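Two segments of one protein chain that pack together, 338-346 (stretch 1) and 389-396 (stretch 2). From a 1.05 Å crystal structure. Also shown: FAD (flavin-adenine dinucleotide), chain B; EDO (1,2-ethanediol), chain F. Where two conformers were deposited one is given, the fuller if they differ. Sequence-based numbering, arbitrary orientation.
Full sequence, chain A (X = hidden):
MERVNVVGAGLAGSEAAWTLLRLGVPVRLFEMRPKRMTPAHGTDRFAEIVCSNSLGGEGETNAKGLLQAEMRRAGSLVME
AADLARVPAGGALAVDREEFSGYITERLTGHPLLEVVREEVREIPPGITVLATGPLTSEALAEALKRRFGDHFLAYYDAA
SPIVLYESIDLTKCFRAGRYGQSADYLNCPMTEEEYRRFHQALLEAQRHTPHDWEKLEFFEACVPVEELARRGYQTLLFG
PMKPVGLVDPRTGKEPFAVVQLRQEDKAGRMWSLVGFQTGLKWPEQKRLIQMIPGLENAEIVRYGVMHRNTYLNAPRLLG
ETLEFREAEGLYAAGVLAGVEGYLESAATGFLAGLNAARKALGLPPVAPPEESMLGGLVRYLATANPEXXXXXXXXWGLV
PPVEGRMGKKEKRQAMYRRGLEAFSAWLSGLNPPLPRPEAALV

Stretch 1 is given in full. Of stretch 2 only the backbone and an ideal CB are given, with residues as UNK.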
# COMPACT_ATOMS: atom_id res chain seq x y z
N ALA A 338 -1.55 -8.56 -0.44
CA ALA A 338 -2.61 -8.11 0.47
C ALA A 338 -3.10 -6.69 0.18
O ALA A 338 -4.02 -6.22 0.85
CB ALA A 338 -2.14 -8.20 1.91
N GLY A 339 -2.48 -5.99 -0.77
CA GLY A 339 -2.94 -4.66 -1.11
C GLY A 339 -2.12 -3.50 -0.57
O GLY A 339 -2.59 -2.36 -0.62
N VAL A 340 -0.91 -3.77 -0.08
CA VAL A 340 -0.02 -2.68 0.29
C VAL A 340 1.04 -2.47 -0.79
O VAL A 340 1.14 -3.24 -1.75
CB VAL A 340 0.63 -2.86 1.69
CG1 VAL A 340 -0.43 -3.01 2.75
CG2 VAL A 340 1.64 -4.00 1.71
N GLU A 341 1.80 -1.39 -0.62
CA GLU A 341 2.88 -1.03 -1.51
C GLU A 341 4.03 -0.56 -0.64
O GLU A 341 3.82 0.23 0.28
CB GLU A 341 2.44 0.09 -2.44
CG GLU A 341 3.56 0.82 -3.15
CD GLU A 341 4.40 -0.06 -4.05
OE1 GLU A 341 4.02 -1.23 -4.30
OE2 GLU A 341 5.46 0.42 -4.51
N GLY A 342 5.24 -1.03 -0.95
CA GLY A 342 6.45 -0.57 -0.28
C GLY A 342 7.15 -1.70 0.45
O GLY A 342 6.50 -2.59 1.01
N TYR A 343 8.48 -1.66 0.47
CA TYR A 343 9.24 -2.72 1.14
C TYR A 343 8.85 -2.84 2.60
O TYR A 343 8.62 -3.93 3.12
CB TYR A 343 10.75 -2.49 1.06
CG TYR A 343 11.34 -2.29 -0.32
CD1 TYR A 343 11.23 -3.26 -1.31
CD2 TYR A 343 12.08 -1.15 -0.60
CE1 TYR A 343 11.81 -3.06 -2.56
CE2 TYR A 343 12.66 -0.95 -1.83
CZ TYR A 343 12.52 -1.90 -2.81
OH TYR A 343 13.11 -1.69 -4.04
N LEU A 344 8.80 -1.70 3.28
CA LEU A 344 8.52 -1.65 4.70
C LEU A 344 7.09 -2.07 5.02
O LEU A 344 6.84 -2.84 5.96
CB LEU A 344 8.77 -0.22 5.17
CG LEU A 344 8.34 0.19 6.56
CD1 LEU A 344 9.21 -0.51 7.57
CD2 LEU A 344 8.43 1.70 6.70
N GLU A 345 6.14 -1.55 4.26
CA GLU A 345 4.74 -1.92 4.41
C GLU A 345 4.57 -3.42 4.22
O GLU A 345 3.77 -4.06 4.90
CB GLU A 345 3.89 -1.18 3.39
CG GLU A 345 3.73 0.33 3.63
CD GLU A 345 4.86 1.20 3.08
OE1 GLU A 345 5.96 0.70 2.75
OE2 GLU A 345 4.64 2.43 2.99
N SER A 346 5.31 -3.96 3.26
CA SER A 346 5.24 -5.39 3.01
C SER A 346 5.78 -6.18 4.21
O SER A 346 5.13 -7.10 4.69
CB SER A 346 5.95 -5.73 1.70
OG SER A 346 5.26 -5.14 0.61
N UNK A 389 -13.07 -0.89 -7.30
CA UNK A 389 -11.83 -0.42 -7.89
C UNK A 389 -10.71 -0.24 -6.87
O UNK A 389 -9.83 0.59 -7.05
CB UNK A 389 -12.08 0.90 -8.62
N UNK A 390 -10.73 -1.03 -5.80
CA UNK A 390 -9.72 -0.95 -4.76
C UNK A 390 -8.31 -0.99 -5.34
O UNK A 390 -8.01 -1.85 -6.18
CB UNK A 390 -9.91 -2.09 -3.76
N UNK A 391 -7.47 -0.04 -4.90
CA UNK A 391 -6.07 0.10 -5.29
C UNK A 391 -5.16 -0.08 -4.07
O UNK A 391 -5.61 0.09 -2.94
CB UNK A 391 -5.83 1.46 -5.94
N UNK A 392 -3.88 -0.40 -4.29
CA UNK A 392 -2.98 -0.60 -3.15
C UNK A 392 -2.66 0.67 -2.37
O UNK A 392 -2.78 1.78 -2.88
CB UNK A 392 -1.67 -1.22 -3.64
N UNK A 393 -2.22 0.48 -1.13
CA UNK A 393 -1.95 1.58 -0.22
C UNK A 393 -0.55 1.48 0.38
O UNK A 393 -0.10 0.40 0.76
CB UNK A 393 -3.00 1.61 0.89
N UNK A 394 0.11 2.63 0.48
CA UNK A 394 1.35 2.75 1.23
C UNK A 394 1.16 3.64 2.45
O UNK A 394 0.14 4.30 2.59
CB UNK A 394 2.46 3.30 0.34
N UNK A 395 2.14 3.62 3.36
CA UNK A 395 2.03 4.38 4.61
C UNK A 395 1.95 5.88 4.34
O UNK A 395 2.75 6.42 3.59
CB UNK A 395 3.22 4.08 5.52
N UNK A 396 1.00 6.54 4.99
CA UNK A 396 0.84 7.98 4.88
C UNK A 396 0.02 8.47 6.07
O UNK A 396 -0.68 7.69 6.72
CB UNK A 396 0.17 8.36 3.56
PA FAD B . 8.31 -9.84 -3.02
O1A FAD B . 8.30 -9.72 -4.52
O2A FAD B . 9.40 -9.16 -2.26
O5B FAD B . 8.31 -11.38 -2.58
C5B FAD B . 7.45 -12.32 -3.18
C4B FAD B . 8.20 -13.63 -3.25
O4B FAD B . 7.31 -14.66 -3.65
C3B FAD B . 9.32 -13.60 -4.30
O3B FAD B . 10.54 -14.02 -3.74
C2B FAD B . 8.83 -14.55 -5.39
O2B FAD B . 9.87 -15.24 -6.07
C1B FAD B . 7.96 -15.51 -4.61
N9A FAD B . 6.88 -16.20 -5.32
C8A FAD B . 5.95 -15.65 -6.17
N7A FAD B . 5.07 -16.61 -6.52
C5A FAD B . 5.44 -17.77 -5.90
C6A FAD B . 4.92 -19.05 -5.89
N6A FAD B . 3.73 -19.35 -6.44
N1A FAD B . 5.54 -20.00 -5.13
C2A FAD B . 6.67 -19.72 -4.40
N3A FAD B . 7.19 -18.44 -4.40
C4A FAD B . 6.57 -17.51 -5.15
N1 FAD B . 8.91 -0.93 -3.30
C2 FAD B . 9.52 0.13 -2.67
O2 FAD B . 9.24 0.41 -1.51
N3 FAD B . 10.44 0.89 -3.36
C4 FAD B . 10.79 0.61 -4.67
O4 FAD B . 11.63 1.30 -5.26
C4X FAD B . 10.17 -0.47 -5.30
N5 FAD B . 10.47 -0.79 -6.60
C5X FAD B . 9.85 -1.87 -7.20
C6 FAD B . 10.17 -2.20 -8.51
C7 FAD B . 9.56 -3.27 -9.14
C7M FAD B . 9.91 -3.61 -10.57
C8 FAD B . 8.63 -4.03 -8.45
C8M FAD B . 7.96 -5.20 -9.11
C9 FAD B . 8.31 -3.71 -7.13
C9A FAD B . 8.92 -2.63 -6.50
N10 FAD B . 8.59 -2.30 -5.19
C10 FAD B . 9.23 -1.23 -4.60
C1' FAD B . 7.21 -2.63 -4.67
C2' FAD B . 7.20 -3.55 -3.43
O2' FAD B . 7.37 -2.82 -2.22
C3' FAD B . 8.22 -4.68 -3.54
O3' FAD B . 7.82 -5.48 -4.63
C4' FAD B . 8.31 -5.54 -2.28
O4' FAD B . 9.43 -6.39 -2.42
C5' FAD B . 7.04 -6.33 -2.03
O5' FAD B . 7.27 -7.30 -1.03
P FAD B . 6.49 -8.69 -1.09
O1P FAD B . 5.01 -8.47 -1.14
O2P FAD B . 7.02 -9.53 0.02
O3P FAD B . 6.88 -9.30 -2.52
C1 EDO F . -8.77 -5.13 -6.85
O1 EDO F . -9.46 -3.94 -7.24
C2 EDO F . -9.44 -6.31 -7.56
O2 EDO F . -10.79 -6.39 -7.12

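Position 389 lies beyond the reach of stretch 1, so only its backbone is informative. Its phi/psi of 67/29° has a positive phi, which favours glycine and makes asparagine a plausible second choice. The deposited residue is G389.

At position 390 CA-to-CB points toward stretch 1, yet the ideal CB has nothing of that stretch within 5.5 Å. A long side chain could cross the gap to the backbone at G339, whether aromatic or aliphatic. F390 is deposited, with chi1 of 172° (t), and its CZ comes 4.1 Å from G339 O, an oblique approach to the ring. The absence of a side chain at G339 matters here: an ideal CB there would lie 3.0 Å from F390 CE2, a tight fit, and the backbone angles of G339 (103/14°) call for glycine independently. The backbone F390 O accepts a hydrogen bond from O1 of the 1,2-ethanediol at 2.8 Å.

Position 391 points away, and stretch 1 places no restriction on it; many residues would do. Q391 turns back on its own stretch, where NE2 makes a weak hydrogen bond of 3.3 Å to G389 O.

Position 392 points toward stretch 1, with its ideal CB 3.4 Å from G339 O and 4.5 Å from E341 CB. That leaves little depth directly ahead and suits a compact side chain. A phi of -69° is compatible with proline, and no contact to stretch 1 requires an amide hydrogen. P392 is found; its CA approaches G339 O at 3.1 Å in a CA-H...O contact.

Position 393 is fixed chiefly by its backbone. Its N donates to G339 O (2.9 Å, 153°), and its O accepts from E341 N (3.0 Å, 133°), forming a single beta bridge opposite V340. The need for a free N-H excludes proline, while the sideways CB, 4.3 Å from G339 O, leaves the side chain loosely specified. The deposited residue is M393, modelled as selenomethionine, whose end leads away from stretch 1. M393 O also receives a CA-H...O contact from V340 CA at 3.1 Å.

At position 394 the ideal CB sits 3.4 Å from E341 O and 3.5 Å from E345 OE2. Crowding by two oxygens makes an acidic group unattractive close in, but CA-to-CB points sideways, and a larger side chain can turn clear of these oxygens, so aromatic or aliphatic residues are reasonable. Y394 takes chi1 of 61° (p), carrying its ring away; E341 CG approaches that ring obliquely.

Position 395 offers its backbone N to E345 OE2 at 2.8 Å and 168°, a nearly linear hydrogen bond to a carboxylate. Proline is therefore unsuitable. The ideal CB is also 3.3 Å from E345 OE2, favouring a small side chain such as alanine or serine. A395 keeps its methyl beside that oxygen while the amide binds it.

Position 396 points sideways with no part of stretch 1 within 5.5 Å of its CB, so the choice is open. N396 is deposited and makes no contact with stretch 1.

Stretch 2, residues 389-396: GFQPMYAN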
# COMPACT_ATOMS: atom_id res chain seq x y z
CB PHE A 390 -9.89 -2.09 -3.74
CG PHE A 390 -8.76 -2.17 -2.75
CD1 PHE A 390 -8.69 -1.28 -1.69
CD2 PHE A 390 -7.78 -3.14 -2.88
CE1 PHE A 390 -7.65 -1.35 -0.79
CE2 PHE A 390 -6.74 -3.21 -1.98
CZ PHE A 390 -6.67 -2.30 -0.94
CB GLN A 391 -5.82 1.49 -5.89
CG GLN A 391 -6.56 1.79 -7.18
CD GLN A 391 -6.13 0.89 -8.32
OE1 GLN A 391 -4.95 0.76 -8.62
NE2 GLN A 391 -7.10 0.26 -8.96
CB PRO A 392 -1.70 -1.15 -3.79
CG PRO A 392 -2.15 -1.69 -5.15
CD PRO A 392 -3.23 -0.74 -5.57
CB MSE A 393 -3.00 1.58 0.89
CG MSE A 393 -2.90 2.74 1.87
SE MSE A 393 -2.85 4.48 1.00
CE MSE A 393 -4.43 4.28 -0.11
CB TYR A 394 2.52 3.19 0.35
CG TYR A 394 2.44 4.54 -0.33
CD1 TYR A 394 2.29 4.62 -1.71
CD2 TYR A 394 2.60 5.72 0.38
CE1 TYR A 394 2.27 5.85 -2.36
CE2 TYR A 394 2.57 6.96 -0.26
CZ TYR A 394 2.41 7.02 -1.63
OH TYR A 394 2.40 8.23 -2.29
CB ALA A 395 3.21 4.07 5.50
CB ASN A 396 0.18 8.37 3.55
CG ASN A 396 -1.25 7.89 3.45
OD1 ASN A 396 -1.52 6.78 2.95
ND2 ASN A 396 -2.18 8.68 3.94
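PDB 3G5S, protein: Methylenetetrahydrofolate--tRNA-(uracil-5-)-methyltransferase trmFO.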